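Long-range contacts in KLLA0F20702p (Kluyveromyces lactis, PDB 5Y5A), which is Est1, a telomerase subunit whose helical part binds a Cdc13 peptide, an association thought to recruit telomerase to telomeres: residues 424-428 with 482-488; 478-482 with 514-518; 134-138 with 191-195; 138-142 with 186-190. All coordinates share one frame. Residues are numbered along the deposited sequence.

Contact 1: 424-428 with 482-488; sequences AMARI and YEEDIML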
loop_
_atom_site.group_PDB
_atom_site.type_symbol
_atom_site.label_atom_id
_atom_site.label_comp_id
_atom_site.label_asym_id
_atom_site.label_seq_id
_atom_site.Cartn_x
_atom_site.Cartn_y
_atom_site.Cartn_z
ATOM N N ALA A 424 -5.352 6.484 -15.220
ATOM C CA ALA A 424 -5.587 5.847 -13.919
ATOM C C ALA A 424 -5.561 6.868 -12.790
ATOM O O ALA A 424 -6.336 6.775 -11.847
ATOM C CB ALA A 424 -4.559 4.757 -13.656
ATOM N N MET A 425 -4.670 7.846 -12.894
ATOM C CA MET A 425 -4.586 8.907 -11.894
ATOM C C MET A 425 -5.867 9.737 -11.872
ATOM O O MET A 425 -6.358 10.102 -10.805
ATOM C CB MET A 425 -3.365 9.809 -12.154
ATOM C CG MET A 425 -2.038 9.183 -11.709
ATOM S SD MET A 425 -0.604 10.280 -11.797
ATOM C CE MET A 425 -0.579 10.690 -13.538
ATOM N N ALA A 426 -6.417 10.022 -13.048
ATOM C CA ALA A 426 -7.696 10.730 -13.105
ATOM C C ALA A 426 -8.824 9.908 -12.466
ATOM O O ALA A 426 -9.679 10.471 -11.780
ATOM C CB ALA A 426 -8.046 11.098 -14.551
ATOM N N ARG A 427 -8.831 8.591 -12.687
ATOM C CA ARG A 427 -9.865 7.725 -12.102
ATOM C C ARG A 427 -9.811 7.780 -10.583
ATOM O O ARG A 427 -10.831 7.844 -9.903
ATOM C CB ARG A 427 -9.703 6.269 -12.541
ATOM C CG ARG A 427 -10.148 5.946 -13.948
ATOM C CD ARG A 427 -10.084 4.446 -14.166
ATOM N NE ARG A 427 -11.000 3.725 -13.284
ATOM C CZ ARG A 427 -10.789 2.487 -12.845
ATOM N NH1 ARG A 427 -11.675 1.897 -12.051
ATOM N NH2 ARG A 427 -9.685 1.838 -13.198
ATOM N N ILE A 428 -8.592 7.747 -10.070
ATOM C CA ILE A 428 -8.350 7.689 -8.646
ATOM C C ILE A 428 -8.792 8.980 -7.943
ATOM O O ILE A 428 -9.420 8.930 -6.875
ATOM C CB ILE A 428 -6.873 7.379 -8.408
ATOM C CG1 ILE A 428 -6.631 5.908 -8.741
ATOM C CG2 ILE A 428 -6.443 7.709 -6.996
ATOM C CD1 ILE A 428 -5.193 5.568 -8.853
ATOM N N TYR A 482 -8.320 -3.515 -13.634
ATOM C CA TYR A 482 -7.138 -2.922 -14.253
ATOM C C TYR A 482 -6.032 -2.735 -13.206
ATOM O O TYR A 482 -6.258 -2.961 -12.011
ATOM C CB TYR A 482 -7.487 -1.587 -14.922
ATOM C CG TYR A 482 -8.531 -1.702 -16.016
ATOM C CD1 TYR A 482 -8.687 -2.880 -16.735
ATOM C CD2 TYR A 482 -9.369 -0.638 -16.321
ATOM C CE1 TYR A 482 -9.645 -2.992 -17.728
ATOM C CE2 TYR A 482 -10.330 -0.741 -17.318
ATOM C CZ TYR A 482 -10.461 -1.921 -18.013
ATOM O OH TYR A 482 -11.413 -2.032 -18.995
ATOM N N GLU A 483 -4.844 -2.324 -13.654
ATOM C CA GLU A 483 -3.681 -2.222 -12.773
ATOM C C GLU A 483 -3.982 -1.385 -11.544
ATOM O O GLU A 483 -3.692 -1.799 -10.419
ATOM C CB GLU A 483 -2.472 -1.624 -13.510
ATOM C CG GLU A 483 -1.821 -2.543 -14.547
ATOM C CD GLU A 483 -2.315 -2.286 -15.967
ATOM O OE1 GLU A 483 -3.492 -1.889 -16.139
ATOM O OE2 GLU A 483 -1.518 -2.483 -16.911
ATOM N N GLU A 484 -4.574 -0.212 -11.756
ATOM C CA GLU A 484 -4.849 0.694 -10.648
ATOM C C GLU A 484 -5.919 0.118 -9.709
ATOM O O GLU A 484 -5.890 0.381 -8.509
ATOM C CB GLU A 484 -5.262 2.084 -11.161
ATOM C CG GLU A 484 -6.576 2.138 -11.951
ATOM C CD GLU A 484 -6.381 1.979 -13.449
ATOM O OE1 GLU A 484 -7.141 2.617 -14.212
ATOM O OE2 GLU A 484 -5.466 1.225 -13.861
ATOM N N ASP A 485 -6.844 -0.677 -10.243
ATOM C CA ASP A 485 -7.840 -1.338 -9.402
ATOM C C ASP A 485 -7.145 -2.306 -8.454
ATOM O O ASP A 485 -7.363 -2.287 -7.242
ATOM C CB ASP A 485 -8.881 -2.098 -10.241
ATOM C CG ASP A 485 -9.657 -1.198 -11.188
ATOM O OD1 ASP A 485 -10.601 -0.522 -10.743
ATOM O OD2 ASP A 485 -9.336 -1.185 -12.389
ATOM N N ILE A 486 -6.308 -3.158 -9.031
ATOM C CA ILE A 486 -5.585 -4.161 -8.273
ATOM C C ILE A 486 -4.741 -3.533 -7.164
ATOM O O ILE A 486 -4.735 -4.019 -6.029
ATOM C CB ILE A 486 -4.676 -4.995 -9.185
ATOM C CG1 ILE A 486 -5.502 -5.666 -10.285
ATOM C CG2 ILE A 486 -3.921 -6.042 -8.376
ATOM C CD1 ILE A 486 -4.663 -6.316 -11.368
ATOM N N MET A 487 -4.044 -2.451 -7.494
ATOM C CA MET A 487 -3.153 -1.803 -6.534
ATOM C C MET A 487 -3.904 -1.270 -5.319
ATOM O O MET A 487 -3.391 -1.314 -4.204
ATOM C CB MET A 487 -2.375 -0.669 -7.210
ATOM C CG MET A 487 -1.441 -1.174 -8.306
ATOM S SD MET A 487 -0.817 0.119 -9.398
ATOM C CE MET A 487 0.306 0.960 -8.286
ATOM N N LEU A 488 -5.126 -0.795 -5.536
ATOM C CA LEU A 488 -5.878 -0.111 -4.487
ATOM C C LEU A 488 -6.982 -0.947 -3.814
ATOM O O LEU A 488 -7.833 -0.397 -3.096
ATOM C CB LEU A 488 -6.488 1.168 -5.068
ATOM C CG LEU A 488 -5.456 2.224 -5.484
ATOM C CD1 LEU A 488 -6.140 3.508 -5.936
ATOM C CD2 LEU A 488 -4.526 2.508 -4.330
#
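Arg427 is the polar centre of this contact. Its guanidinium meets Asp485 with two nitrogens, NH1 to Asp485 OD1 at 3.0 Å and NH2 to Asp485 OD2 at 3.1 Å, and Arg427 NH2 also gives a hydrogen bond to Glu484 OE1 at 2.8 Å; all of these belong to salt bridges. Each charge has a further partner: Asp500 takes Arg427 NE, Arg533 reaches Glu484, and Arg478 pairs with Asp485. Asp485 also works within its own helix. Tyr482 is the N-cap, and its backbone N donates to Asp485 OD2 at 2.8 Å, which is one half of a capping box. Moving outward, Ala424 CB lies 3.3 Å from Glu484 CD, so the carboxylate packs directly against the small Ala424 side chain. Further along, Ile428 CD1 packs on Leu488 CD1 at 3.7 Å and on Glu484 CB at 4.2 Å, with Phe362 of helix 339-379 also against Ile428. The axes pass 10.4 Å apart at -49°, and 292 Å² is buried. What results is a buried salt-bridge network, tying helix 421-433 to the short helix 483-487 in the helical Est1 DNA/RNA-binding region.

Contact 2: 478-482 with 514-518; sequences RDYFY and DRLVG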
loop_
_atom_site.group_PDB
_atom_site.type_symbol
_atom_site.label_atom_id
_atom_site.label_comp_id
_atom_site.label_asym_id
_atom_site.label_seq_id
_atom_site.Cartn_x
_atom_site.Cartn_y
_atom_site.Cartn_z
ATOM N N ARG A 478 -17.044 -3.763 -17.764
ATOM C CA ARG A 478 -15.780 -4.418 -18.061
ATOM C C ARG A 478 -15.772 -5.841 -17.522
ATOM O O ARG A 478 -16.672 -6.237 -16.779
ATOM C CB ARG A 478 -14.634 -3.637 -17.448
ATOM C CG ARG A 478 -14.773 -3.507 -15.950
ATOM C CD ARG A 478 -13.596 -2.789 -15.389
ATOM N NE ARG A 478 -13.720 -2.547 -13.957
ATOM C CZ ARG A 478 -12.724 -2.075 -13.222
ATOM N NH1 ARG A 478 -11.558 -1.823 -13.806
ATOM N NH2 ARG A 478 -12.883 -1.862 -11.921
ATOM N N ASP A 479 -14.743 -6.604 -17.873
ATOM C CA ASP A 479 -14.710 -8.016 -17.514
ATOM C C ASP A 479 -13.655 -8.357 -16.471
ATOM O O ASP A 479 -13.628 -9.482 -15.961
ATOM C CB ASP A 479 -14.496 -8.862 -18.768
ATOM C CG ASP A 479 -15.693 -8.823 -19.695
ATOM O OD1 ASP A 479 -16.815 -8.597 -19.193
ATOM O OD2 ASP A 479 -15.517 -9.008 -20.917
ATOM N N TYR A 480 -12.806 -7.388 -16.135
ATOM C CA TYR A 480 -11.731 -7.628 -15.181
ATOM C C TYR A 480 -11.164 -6.334 -14.611
ATOM O O TYR A 480 -11.421 -5.245 -15.130
ATOM C CB TYR A 480 -10.609 -8.449 -15.835
ATOM C CG TYR A 480 -9.950 -7.795 -17.038
ATOM C CD1 TYR A 480 -8.841 -6.968 -16.883
ATOM C CD2 TYR A 480 -10.424 -8.018 -18.330
ATOM C CE1 TYR A 480 -8.231 -6.376 -17.970
ATOM C CE2 TYR A 480 -9.817 -7.423 -19.427
ATOM C CZ TYR A 480 -8.720 -6.604 -19.240
ATOM O OH TYR A 480 -8.107 -6.010 -20.325
ATOM N N PHE A 481 -10.392 -6.465 -13.535
ATOM C CA PHE A 481 -9.764 -5.319 -12.881
ATOM C C PHE A 481 -8.541 -4.828 -13.652
ATOM O O PHE A 481 -7.814 -5.625 -14.247
ATOM C CB PHE A 481 -9.356 -5.674 -11.447
ATOM C CG PHE A 481 -10.420 -5.407 -10.420
ATOM C CD1 PHE A 481 -11.718 -5.102 -10.803
ATOM C CD2 PHE A 481 -10.114 -5.445 -9.068
ATOM C CE1 PHE A 481 -12.689 -4.855 -9.858
ATOM C CE2 PHE A 481 -11.086 -5.200 -8.115
ATOM C CZ PHE A 481 -12.374 -4.901 -8.511
ATOM N N TYR A 482 -8.320 -3.515 -13.634
ATOM C CA TYR A 482 -7.138 -2.922 -14.253
ATOM C C TYR A 482 -6.032 -2.735 -13.206
ATOM O O TYR A 482 -6.258 -2.961 -12.011
ATOM C CB TYR A 482 -7.487 -1.587 -14.922
ATOM C CG TYR A 482 -8.531 -1.702 -16.016
ATOM C CD1 TYR A 482 -8.687 -2.880 -16.735
ATOM C CD2 TYR A 482 -9.369 -0.638 -16.321
ATOM C CE1 TYR A 482 -9.645 -2.992 -17.728
ATOM C CE2 TYR A 482 -10.330 -0.741 -17.318
ATOM C CZ TYR A 482 -10.461 -1.921 -18.013
ATOM O OH TYR A 482 -11.413 -2.032 -18.995
ATOM N N ASP A 514 -9.279 -14.642 -10.524
ATOM C CA ASP A 514 -8.341 -14.228 -11.560
ATOM C C ASP A 514 -8.757 -12.890 -12.175
ATOM O O ASP A 514 -7.901 -12.056 -12.479
ATOM C CB ASP A 514 -8.215 -15.304 -12.642
ATOM C CG ASP A 514 -7.241 -16.409 -12.252
ATOM O OD1 ASP A 514 -6.483 -16.225 -11.276
ATOM O OD2 ASP A 514 -7.223 -17.458 -12.928
ATOM N N ARG A 515 -10.064 -12.681 -12.343
ATOM C CA ARG A 515 -10.577 -11.423 -12.895
ATOM C C ARG A 515 -10.169 -10.238 -12.056
ATOM O O ARG A 515 -9.871 -9.163 -12.583
ATOM C CB ARG A 515 -12.103 -11.432 -12.994
ATOM C CG ARG A 515 -12.653 -12.441 -13.939
ATOM C CD ARG A 515 -14.127 -12.206 -14.175
ATOM N NE ARG A 515 -14.629 -13.164 -15.143
ATOM C CZ ARG A 515 -14.445 -13.052 -16.450
ATOM N NH1 ARG A 515 -13.773 -12.016 -16.936
ATOM N NH2 ARG A 515 -14.938 -13.972 -17.271
ATOM N N LEU A 516 -10.178 -10.442 -10.743
ATOM C CA LEU A 516 -9.905 -9.364 -9.801
ATOM C C LEU A 516 -8.401 -9.173 -9.582
ATOM O O LEU A 516 -7.993 -8.359 -8.765
ATOM C CB LEU A 516 -10.619 -9.626 -8.470
ATOM C CG LEU A 516 -12.153 -9.741 -8.557
ATOM C CD1 LEU A 516 -12.794 -9.918 -7.184
ATOM C CD2 LEU A 516 -12.754 -8.541 -9.270
ATOM N N VAL A 517 -7.582 -9.928 -10.310
ATOM C CA VAL A 517 -6.144 -9.656 -10.355
ATOM C C VAL A 517 -5.674 -9.507 -11.798
ATOM O O VAL A 517 -4.526 -9.797 -12.114
ATOM C CB VAL A 517 -5.300 -10.756 -9.661
ATOM C CG1 VAL A 517 -5.482 -10.700 -8.146
ATOM C CG2 VAL A 517 -5.625 -12.141 -10.219
ATOM N N GLY A 518 -6.578 -9.061 -12.665
ATOM C CA GLY A 518 -6.246 -8.719 -14.037
ATOM C C GLY A 518 -6.130 -9.869 -15.021
ATOM O O GLY A 518 -5.795 -9.648 -16.185
#
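This is a loop laid against the end of a helix: residues 478-482, which lead into helix 483-487, run beside the C-terminus of the short helix 512-515. Two hydrogen bonds fix them. Phe481 N donates to Arg515 O at 2.9 Å and an almost straight 175°, while Arg515 NH1 reaches back to Asp479 O at 2.7 Å, so one arginine serves the loop with both its backbone and its side chain. Tyr480 CB rests 3.4 Å from Arg515 O, and the backbones are close here, with Tyr480 CA 4.6 Å from Arg515 CA. On the apolar side Leu516 CD2 stands 3.6 Å above the centroid of the Phe481 ring, only 9° off its normal, a clear CH-pi contact. Phe481 and Leu516 both also pack against the bound Cdc13 peptide, so this pair forms part of its binding surface. Gly518 CA approaches Phe481 O to 3.5 Å in a CA-H...O contact. With a phi of 80°, Gly518 turns the chain, and Gly518 N bonds Arg515 O at 3.3 Å while the following backbone N returns to Asp514 O: a Schellman motif ending the helix.

Contact 3: 134-138 with 191-195; sequences YYSTL and CLLYI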
loop_
_atom_site.group_PDB
_atom_site.type_symbol
_atom_site.label_atom_id
_atom_site.label_comp_id
_atom_site.label_asym_id
_atom_site.label_seq_id
_atom_site.Cartn_x
_atom_site.Cartn_y
_atom_site.Cartn_z
ATOM N N TYR A 134 6.373 -22.456 8.685
ATOM C CA TYR A 134 5.401 -21.689 7.915
ATOM C C TYR A 134 5.147 -22.276 6.535
ATOM O O TYR A 134 4.003 -22.341 6.086
ATOM C CB TYR A 134 5.861 -20.242 7.783
ATOM C CG TYR A 134 5.858 -19.512 9.099
ATOM C CD1 TYR A 134 4.681 -19.361 9.827
ATOM C CD2 TYR A 134 7.027 -18.975 9.619
ATOM C CE1 TYR A 134 4.671 -18.699 11.036
ATOM C CE2 TYR A 134 7.025 -18.307 10.827
ATOM C CZ TYR A 134 5.848 -18.174 11.531
ATOM O OH TYR A 134 5.844 -17.510 12.732
ATOM N N TYR A 135 6.212 -22.696 5.862
ATOM C CA TYR A 135 6.083 -23.263 4.528
ATOM C C TYR A 135 5.442 -24.657 4.557
ATOM O O TYR A 135 4.789 -25.053 3.593
ATOM C CB TYR A 135 7.449 -23.315 3.834
ATOM C CG TYR A 135 7.369 -23.682 2.368
ATOM C CD1 TYR A 135 6.847 -22.794 1.440
ATOM C CD2 TYR A 135 7.818 -24.916 1.913
ATOM C CE1 TYR A 135 6.766 -23.119 0.102
ATOM C CE2 TYR A 135 7.746 -25.249 0.572
ATOM C CZ TYR A 135 7.215 -24.347 -0.328
ATOM O OH TYR A 135 7.137 -24.672 -1.663
ATOM N N SER A 136 5.631 -25.396 5.652
ATOM C CA SER A 136 4.962 -26.691 5.830
ATOM C C SER A 136 3.461 -26.493 5.809
ATOM O O SER A 136 2.721 -27.259 5.191
ATOM C CB SER A 136 5.343 -27.364 7.153
ATOM O OG SER A 136 6.711 -27.716 7.203
ATOM N N THR A 137 3.021 -25.457 6.511
ATOM C CA THR A 137 1.607 -25.180 6.664
ATOM C C THR A 137 0.992 -24.834 5.311
ATOM O O THR A 137 -0.078 -25.336 4.969
ATOM C CB THR A 137 1.386 -24.049 7.673
ATOM O OG1 THR A 137 2.186 -24.308 8.835
ATOM C CG2 THR A 137 -0.074 -23.972 8.082
ATOM N N LEU A 138 1.683 -23.996 4.540
ATOM C CA LEU A 138 1.282 -23.697 3.166
ATOM C C LEU A 138 1.124 -24.970 2.335
ATOM O O LEU A 138 0.070 -25.202 1.736
ATOM C CB LEU A 138 2.300 -22.776 2.494
ATOM C CG LEU A 138 2.181 -21.282 2.769
ATOM C CD1 LEU A 138 3.274 -20.531 2.034
ATOM C CD2 LEU A 138 0.812 -20.773 2.361
ATOM N N CYS A 191 1.294 -17.271 6.816
ATOM C CA CYS A 191 2.510 -17.997 6.464
ATOM C C CYS A 191 3.388 -17.148 5.560
ATOM O O CYS A 191 4.593 -17.037 5.773
ATOM C CB CYS A 191 2.183 -19.319 5.774
ATOM S SG CYS A 191 1.461 -20.558 6.849
ATOM N N LEU A 192 2.774 -16.546 4.549
ATOM C CA LEU A 192 3.503 -15.685 3.637
ATOM C C LEU A 192 4.017 -14.434 4.352
ATOM O O LEU A 192 5.119 -13.968 4.072
ATOM C CB LEU A 192 2.617 -15.307 2.453
ATOM C CG LEU A 192 2.187 -16.489 1.575
ATOM C CD1 LEU A 192 1.041 -16.082 0.668
ATOM C CD2 LEU A 192 3.354 -17.025 0.754
ATOM N N LEU A 193 3.222 -13.900 5.279
ATOM C CA LEU A 193 3.631 -12.725 6.050
ATOM C C LEU A 193 4.854 -13.000 6.923
ATOM O O LEU A 193 5.792 -12.202 6.957
ATOM C CB LEU A 193 2.483 -12.223 6.935
ATOM C CG LEU A 193 2.813 -11.032 7.850
ATOM C CD1 LEU A 193 3.136 -9.768 7.046
ATOM C CD2 LEU A 193 1.687 -10.747 8.837
ATOM N N TYR A 194 4.851 -14.122 7.629
ATOM C CA TYR A 194 5.905 -14.374 8.601
ATOM C C TYR A 194 7.151 -14.980 7.956
ATOM O O TYR A 194 8.253 -14.873 8.494
ATOM C CB TYR A 194 5.382 -15.262 9.726
ATOM C CG TYR A 194 4.309 -14.573 10.536
ATOM C CD1 TYR A 194 4.486 -13.265 10.979
ATOM C CD2 TYR A 194 3.108 -15.213 10.837
ATOM C CE1 TYR A 194 3.497 -12.614 11.713
ATOM C CE2 TYR A 194 2.116 -14.571 11.568
ATOM C CZ TYR A 194 2.316 -13.274 12.004
ATOM O OH TYR A 194 1.337 -12.637 12.734
ATOM N N ILE A 195 6.984 -15.606 6.800
ATOM C CA ILE A 195 8.142 -15.970 5.999
ATOM C C ILE A 195 8.829 -14.673 5.576
ATOM O O ILE A 195 10.048 -14.550 5.679
ATOM C CB ILE A 195 7.755 -16.820 4.769
ATOM C CG1 ILE A 195 7.497 -18.269 5.191
ATOM C CG2 ILE A 195 8.848 -16.781 3.721
ATOM C CD1 ILE A 195 7.029 -19.164 4.068
#
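Cys191 is the bump at the middle of this interface. Pointing at helix 113-144, it enters a hollow between Tyr134, Thr137 and Leu138: Cys191 SG lies 3.2 Å from Tyr134 O and 3.6 Å from Thr137 CB, and Cys191 CB is 3.6 Å from Leu138 CG. So small a side chain is consistent with the close approach here, the axes of the two segments 9.3 Å apart and Tyr134 CA just 4.9 Å from Cys191 CA. The larger bumps come from the other helix. Tyr134 fills the space between Cys191, Tyr194 and Ile195; Tyr194 CB sits over the face of the Tyr134 ring, 3.7 Å from its centroid, in a CH-pi contact, and Ile195 CG1 touches Tyr134 CB at 3.6 Å. One turn on, Leu138 drops in beside Cys191, where Leu138 CD1 meets Leu192 CD2 at 3.7 Å. Ile195 CD1 lies near both Tyr135 and Leu138, 4.2 Å from Tyr135 CB and 4.5 Å from Leu138 CD1. The hydroxyls of the two central tyrosines find partners on helix 78-105, Tyr134 with His90 and Tyr194 with Asp83, so that helix covers this side, while helix 218-230 packs on Leu192 and Ile195. A near-antiparallel pair of segments, at 158° between N-to-C directions and flanked by further helices, is consistent with the stacked antiparallel helices of a TPR-like array, the clan to which this family belongs.

Contact 4: 138-142 with 186-190; sequences LELIF and MASQR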
loop_
_atom_site.group_PDB
_atom_site.type_symbol
_atom_site.label_atom_id
_atom_site.label_comp_id
_atom_site.label_asym_id
_atom_site.label_seq_id
_atom_site.Cartn_x
_atom_site.Cartn_y
_atom_site.Cartn_z
ATOM N N LEU A 138 1.683 -23.996 4.540
ATOM C CA LEU A 138 1.282 -23.697 3.166
ATOM C C LEU A 138 1.124 -24.970 2.335
ATOM O O LEU A 138 0.070 -25.202 1.736
ATOM C CB LEU A 138 2.300 -22.776 2.494
ATOM C CG LEU A 138 2.181 -21.282 2.769
ATOM C CD1 LEU A 138 3.274 -20.531 2.034
ATOM C CD2 LEU A 138 0.812 -20.773 2.361
ATOM N N GLU A 139 2.177 -25.782 2.300
ATOM C CA GLU A 139 2.165 -27.042 1.558
ATOM C C GLU A 139 1.045 -27.957 2.037
ATOM O O GLU A 139 0.393 -28.623 1.233
ATOM C CB GLU A 139 3.512 -27.766 1.685
ATOM C CG GLU A 139 4.649 -27.149 0.885
ATOM C CD GLU A 139 5.945 -27.935 1.016
ATOM O OE1 GLU A 139 6.278 -28.358 2.143
ATOM O OE2 GLU A 139 6.632 -28.131 -0.010
ATOM N N LEU A 140 0.837 -27.992 3.352
ATOM C CA LEU A 140 -0.259 -28.756 3.933
ATOM C C LEU A 140 -1.585 -28.275 3.374
ATOM O O LEU A 140 -2.396 -29.068 2.898
ATOM C CB LEU A 140 -0.265 -28.634 5.458
ATOM C CG LEU A 140 -1.497 -29.222 6.156
ATOM C CD1 LEU A 140 -1.534 -30.736 6.006
ATOM C CD2 LEU A 140 -1.559 -28.830 7.622
ATOM N N ILE A 141 -1.785 -26.964 3.424
ATOM C CA ILE A 141 -3.033 -26.346 3.006
ATOM C C ILE A 141 -3.335 -26.607 1.535
ATOM O O ILE A 141 -4.422 -27.070 1.191
ATOM C CB ILE A 141 -3.004 -24.833 3.262
ATOM C CG1 ILE A 141 -3.099 -24.557 4.763
ATOM C CG2 ILE A 141 -4.133 -24.139 2.525
ATOM C CD1 ILE A 141 -2.834 -23.114 5.130
ATOM N N PHE A 142 -2.370 -26.331 0.689
ATOM C CA PHE A 142 -2.529 -26.506 -0.731
ATOM C C PHE A 142 -2.633 -27.958 -1.167
ATOM O O PHE A 142 -3.043 -28.244 -2.274
ATOM C CB PHE A 142 -1.379 -25.829 -1.454
ATOM C CG PHE A 142 -1.549 -24.350 -1.610
ATOM C CD1 PHE A 142 -1.206 -23.498 -0.603
ATOM C CD2 PHE A 142 -2.049 -23.821 -2.769
ATOM C CE1 PHE A 142 -1.361 -22.145 -0.736
ATOM C CE2 PHE A 142 -2.203 -22.465 -2.911
ATOM C CZ PHE A 142 -1.857 -21.628 -1.892
ATOM N N MET A 186 -6.554 -17.009 5.267
ATOM C CA MET A 186 -5.886 -16.231 6.310
ATOM C C MET A 186 -4.650 -16.959 6.852
ATOM O O MET A 186 -3.632 -16.337 7.144
ATOM C CB MET A 186 -6.852 -15.917 7.455
ATOM C CG MET A 186 -7.985 -14.988 7.065
ATOM S SD MET A 186 -7.379 -13.527 6.203
ATOM C CE MET A 186 -6.608 -12.607 7.530
ATOM N N ALA A 187 -4.742 -18.276 6.988
ATOM C CA ALA A 187 -3.590 -19.048 7.449
ATOM C C ALA A 187 -2.454 -18.923 6.444
ATOM O O ALA A 187 -1.298 -18.739 6.820
ATOM C CB ALA A 187 -3.959 -20.505 7.658
ATOM N N SER A 188 -2.804 -19.007 5.163
ATOM C CA SER A 188 -1.832 -18.877 4.090
ATOM C C SER A 188 -1.193 -17.500 4.107
ATOM O O SER A 188 0.027 -17.372 4.005
ATOM C CB SER A 188 -2.490 -19.139 2.740
ATOM O OG SER A 188 -2.953 -20.477 2.674
ATOM N N GLN A 189 -2.027 -16.478 4.253
ATOM C CA GLN A 189 -1.554 -15.104 4.312
ATOM C C GLN A 189 -0.581 -14.910 5.474
ATOM O O GLN A 189 0.425 -14.215 5.346
ATOM C CB GLN A 189 -2.738 -14.140 4.437
ATOM C CG GLN A 189 -2.371 -12.674 4.264
ATOM C CD GLN A 189 -1.906 -12.022 5.549
ATOM O OE1 GLN A 189 -2.290 -12.433 6.644
ATOM N NE2 GLN A 189 -1.076 -10.995 5.421
ATOM N N ARG A 190 -0.878 -15.525 6.611
ATOM C CA ARG A 190 0.022 -15.424 7.750
ATOM C C ARG A 190 1.351 -16.110 7.464
ATOM O O ARG A 190 2.412 -15.587 7.815
ATOM C CB ARG A 190 -0.621 -16.014 8.998
ATOM C CG ARG A 190 -1.791 -15.188 9.509
ATOM C CD ARG A 190 -1.397 -13.730 9.723
ATOM N NE ARG A 190 -2.298 -13.095 10.675
ATOM C CZ ARG A 190 -3.339 -12.343 10.337
ATOM N NH1 ARG A 190 -3.601 -12.102 9.058
ATOM N NH2 ARG A 190 -4.108 -11.824 11.280
#
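Van der Waals packing does the work between residues 138-142 and 186-190. Ile141 CD1 lies on Ala187 CB at 3.8 Å, and Leu138 CD2 rests against Ser188, 3.7 Å from both Ser188 CA and Ser188 CB. Ser188 is the residue most covered here, 69 of the 168 Å² buried in all. It presents little bulk, so the leucine can lie directly on the helix backbone. The two segments, on the long helices 113-144 and 179-206, run nearly antiparallel at 153°, their local axes 10.1 Å apart, as neighbouring helices lie in TPR-like arrays; Leu53 of helix 33-53 also packs on Ile141, and Ala78 of helix 78-105 on Ala187. Where polar atoms meet carbon, Ser188 OG sits 3.6 Å from Ile141 CD1 and 4.1 Å from Phe142 CE1. That hydroxyl is satisfied inside its own helix by a hydrogen bond with Cys184 O, which makes it tolerable in apolar surroundings. The charged and amide groups lie off the interface: Arg190 NH1 donates to Gln189 OE1 at 2.8 Å, and Arg190 NE forms a salt bridge with Asp83. Met186 does not reach 138-142; it packs on His79 of helix 78-105 and on an apolar side chain of the bound peptide.

The contacts fall into two pairs. Contacts 3 and 4 come first along the chain, are centred about 6 Å apart, share Leu138, and are successive levels of one interface between helices 113-144 and 179-206. Contacts 1 and 2 lie later, with their segments alternating in sequence; their centres are about 12 Å apart, they share Tyr482, and Asp485 OD2 bonds Arg478 NH1 at 2.7 Å between them. The two pairs do not touch: centres of contacts 2 and 4 are about 24 Å apart, nearest atoms about 11 Å. Yet the bound peptide touches Met186 of helix 179-206 as well as Phe481 and Leu516, so its site appears to span both regions.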